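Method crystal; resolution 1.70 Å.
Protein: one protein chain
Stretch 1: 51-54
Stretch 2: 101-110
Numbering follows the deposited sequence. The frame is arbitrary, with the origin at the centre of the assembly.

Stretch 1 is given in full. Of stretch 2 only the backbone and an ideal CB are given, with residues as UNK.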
# COMPACT_ATOMS: atom_id res chain seq x y z
N THR A 51 5.62 7.55 6.99
CA THR A 51 5.21 8.78 7.67
C THR A 51 6.33 9.60 8.26
O THR A 51 7.47 9.13 8.51
CB THR A 51 4.20 8.48 8.80
OG1 THR A 51 4.78 7.62 9.79
CG2 THR A 51 2.90 7.91 8.24
N ALA A 52 6.03 10.89 8.39
CA ALA A 52 6.83 11.77 9.22
C ALA A 52 5.87 12.19 10.34
O ALA A 52 4.76 12.65 10.08
CB ALA A 52 7.30 12.96 8.44
N GLY A 53 6.29 11.97 11.58
CA GLY A 53 5.38 12.34 12.69
C GLY A 53 5.21 13.84 12.91
O GLY A 53 6.17 14.65 12.80
N ILE A 54 3.96 14.21 13.18
CA ILE A 54 3.62 15.61 13.53
C ILE A 54 2.95 15.56 14.93
O ILE A 54 2.15 14.62 15.16
CB ILE A 54 2.57 16.22 12.48
CG1 ILE A 54 3.15 16.30 11.05
CG2 ILE A 54 1.98 17.61 13.06
CD1 ILE A 54 4.38 17.10 10.91
N UNK A 101 -0.11 26.68 14.68
CA UNK A 101 0.50 25.83 15.73
C UNK A 101 1.55 24.90 15.21
O UNK A 101 2.57 24.69 15.89
CB UNK A 101 -0.58 25.00 16.44
N UNK A 102 1.32 24.32 14.02
CA UNK A 102 2.17 23.24 13.48
C UNK A 102 3.20 23.67 12.50
O UNK A 102 4.01 22.87 12.01
CB UNK A 102 1.30 22.18 12.81
N UNK A 103 3.16 24.94 12.13
CA UNK A 103 4.13 25.43 11.13
C UNK A 103 5.63 25.08 11.37
O UNK A 103 6.39 24.72 10.44
CB UNK A 103 4.00 26.95 11.06
N UNK A 104 6.11 25.27 12.61
CA UNK A 104 7.51 25.00 12.89
C UNK A 104 7.87 23.54 12.59
O UNK A 104 8.96 23.30 12.04
CB UNK A 104 7.83 25.33 14.35
N UNK A 105 6.97 22.60 12.94
CA UNK A 105 7.27 21.18 12.64
C UNK A 105 7.31 20.95 11.15
O UNK A 105 8.19 20.17 10.68
CB UNK A 105 6.23 20.25 13.28
N UNK A 106 6.39 21.56 10.39
CA UNK A 106 6.35 21.33 8.92
C UNK A 106 7.53 21.96 8.26
O UNK A 106 8.07 21.43 7.29
CB UNK A 106 5.07 21.88 8.30
N UNK A 107 7.98 23.11 8.79
CA UNK A 107 9.16 23.73 8.16
C UNK A 107 10.41 22.91 8.43
O UNK A 107 11.22 22.75 7.54
CB UNK A 107 9.36 25.16 8.67
N UNK A 108 10.51 22.34 9.64
CA UNK A 108 11.65 21.43 9.97
C UNK A 108 11.68 20.21 9.04
O UNK A 108 12.71 19.82 8.49
CB UNK A 108 11.56 20.96 11.42
N UNK A 109 10.49 19.67 8.83
CA UNK A 109 10.31 18.46 8.00
C UNK A 109 10.66 18.79 6.56
O UNK A 109 11.38 18.04 5.90
CB UNK A 109 8.88 17.93 8.09
N UNK A 110 10.14 19.89 6.04
CA UNK A 110 10.50 20.26 4.66
C UNK A 110 12.01 20.47 4.45
O UNK A 110 12.60 20.08 3.42
CB UNK A 110 9.76 21.54 4.27

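Stretch 2 is helical throughout, and stretch 1 offers it mainly carbon: the methyl of Ala52 and the branched side chain of Ile54, both with CA-to-CB directed toward the helix. The registers agree, with Ala52 CA lying 7.6 Å from CA of 109 and Ile54 CA lying 6.7 Å from CA of 105.

At position 101 nothing of stretch 1 lies within 5.5 Å of the ideal CB, so this contact sets no preference; the deposited residue is Asp101, which stays out of reach.

Position 102 points toward stretch 1, its ideal CB 4.6 Å from CG2 of Ile54. Phi/psi of -99/-6 departs from the usual helical values but excludes few residues. A medium or long chain, apolar or with an aliphatic stem, could lie along this methyl. The residue is Gln102, with chi1 m and chi2 t; its NE2 lies 3.8 Å from Ile54 CG2, a packing contact without a hydrogen bond.

Position 103 has an ideal CB far from stretch 1 and is left unconstrained by it; it is Leu103. Position 104 is equally remote, but its backbone is informative: its N makes no bond to the preceding turn, the helix is kinked here, and phi is -60°. Proline, which lacks an amide hydrogen, fits well, though others could too. It is Pro104.

Position 105 faces stretch 1 directly, its ideal CB 4.4 Å from CD1 of Ile54. An aliphatic residue could cover that methyl, while a longer polar chain could run past it toward the backbone of 53 and 54. The deposited Glu105 takes the longer course: OE2 comes to 3.4 Å from Ile54 C and 4.0 Å from Ile54 CG2. No hydrogen bond to stretch 1 results; the carboxylate simply packs beside the chain.

At position 106 the CA-to-CB bond points sideways, and the ideal CB is 5.5 Å from Ile54 CD1. A small residue would not reach Ile54 from here, whereas a long apolar or aromatic chain could return to it. Tyr106 does so, with chi1 at -76° (m). Ile54 CD1 sits over one ring face, 3.9 Å from the ring centroid and 16° off the normal, a CH-pi contact; Tyr106 CZ is 3.8 Å from Ile54 CG1, and Tyr106 OH is 3.7 Å from the same carbon.

Positions 107 and 108 have no stretch 1 atom within 5.5 Å of their ideal CB atoms. They are Leu107 and Arg108, neither in contact with stretch 1.

Position 109 points toward stretch 1, with its ideal CB 5.2 Å from CB of Ala52 and 5.4 Å from CD1 of Ile54. These two carbons favour an apolar side chain, and leucine, isoleucine or methionine would be reasonable candidates. Leu109, with chi1 t and chi2 p, places CD2 3.5 Å from Ala52 CB.

Position 110 is again beyond reach, so the contact selects nothing; it is Ala110, whose N bonds to Tyr106 O at 2.9 Å.

Stretch 2 (101-110) DQLPEYLRLA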
# COMPACT_ATOMS: atom_id res chain seq x y z
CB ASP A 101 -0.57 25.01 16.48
CG ASP A 101 -1.50 25.88 17.35
OD1 ASP A 101 -1.28 27.11 17.55
OD2 ASP A 101 -2.51 25.31 17.80
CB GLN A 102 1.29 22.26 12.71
CG GLN A 102 0.30 21.53 13.58
CD GLN A 102 -0.65 20.75 12.73
OE1 GLN A 102 -0.86 21.07 11.54
NE2 GLN A 102 -1.23 19.71 13.31
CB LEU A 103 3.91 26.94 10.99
CG LEU A 103 4.51 27.49 9.72
CD1 LEU A 103 4.38 26.64 8.41
CD2 LEU A 103 4.16 29.00 9.42
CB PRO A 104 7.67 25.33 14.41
CG PRO A 104 6.60 26.28 14.72
CD PRO A 104 5.41 25.90 13.75
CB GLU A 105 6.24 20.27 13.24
CG GLU A 105 6.44 20.03 14.68
CD GLU A 105 5.20 19.42 15.21
OE1 GLU A 105 4.21 20.19 15.45
OE2 GLU A 105 5.18 18.16 15.31
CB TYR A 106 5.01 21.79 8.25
CG TYR A 106 3.82 20.81 8.49
CD1 TYR A 106 3.38 19.88 7.48
CD2 TYR A 106 3.14 20.80 9.70
CE1 TYR A 106 2.24 19.01 7.74
CE2 TYR A 106 2.05 19.96 9.95
CZ TYR A 106 1.62 19.06 8.97
OH TYR A 106 0.56 18.23 9.28
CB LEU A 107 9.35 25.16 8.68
CG LEU A 107 8.31 26.19 8.20
CD1 LEU A 107 8.50 27.43 9.09
CD2 LEU A 107 8.62 26.52 6.77
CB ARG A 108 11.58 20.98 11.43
CG ARG A 108 12.21 22.08 12.33
CD ARG A 108 11.70 22.06 13.76
NE ARG A 108 11.46 20.74 14.32
CZ ARG A 108 10.49 20.48 15.21
NH1 ARG A 108 9.67 21.45 15.65
NH2 ARG A 108 10.35 19.23 15.65
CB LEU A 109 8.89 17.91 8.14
CG LEU A 109 8.51 16.74 7.21
CD1 LEU A 109 9.51 15.51 7.29
CD2 LEU A 109 7.07 16.25 7.38
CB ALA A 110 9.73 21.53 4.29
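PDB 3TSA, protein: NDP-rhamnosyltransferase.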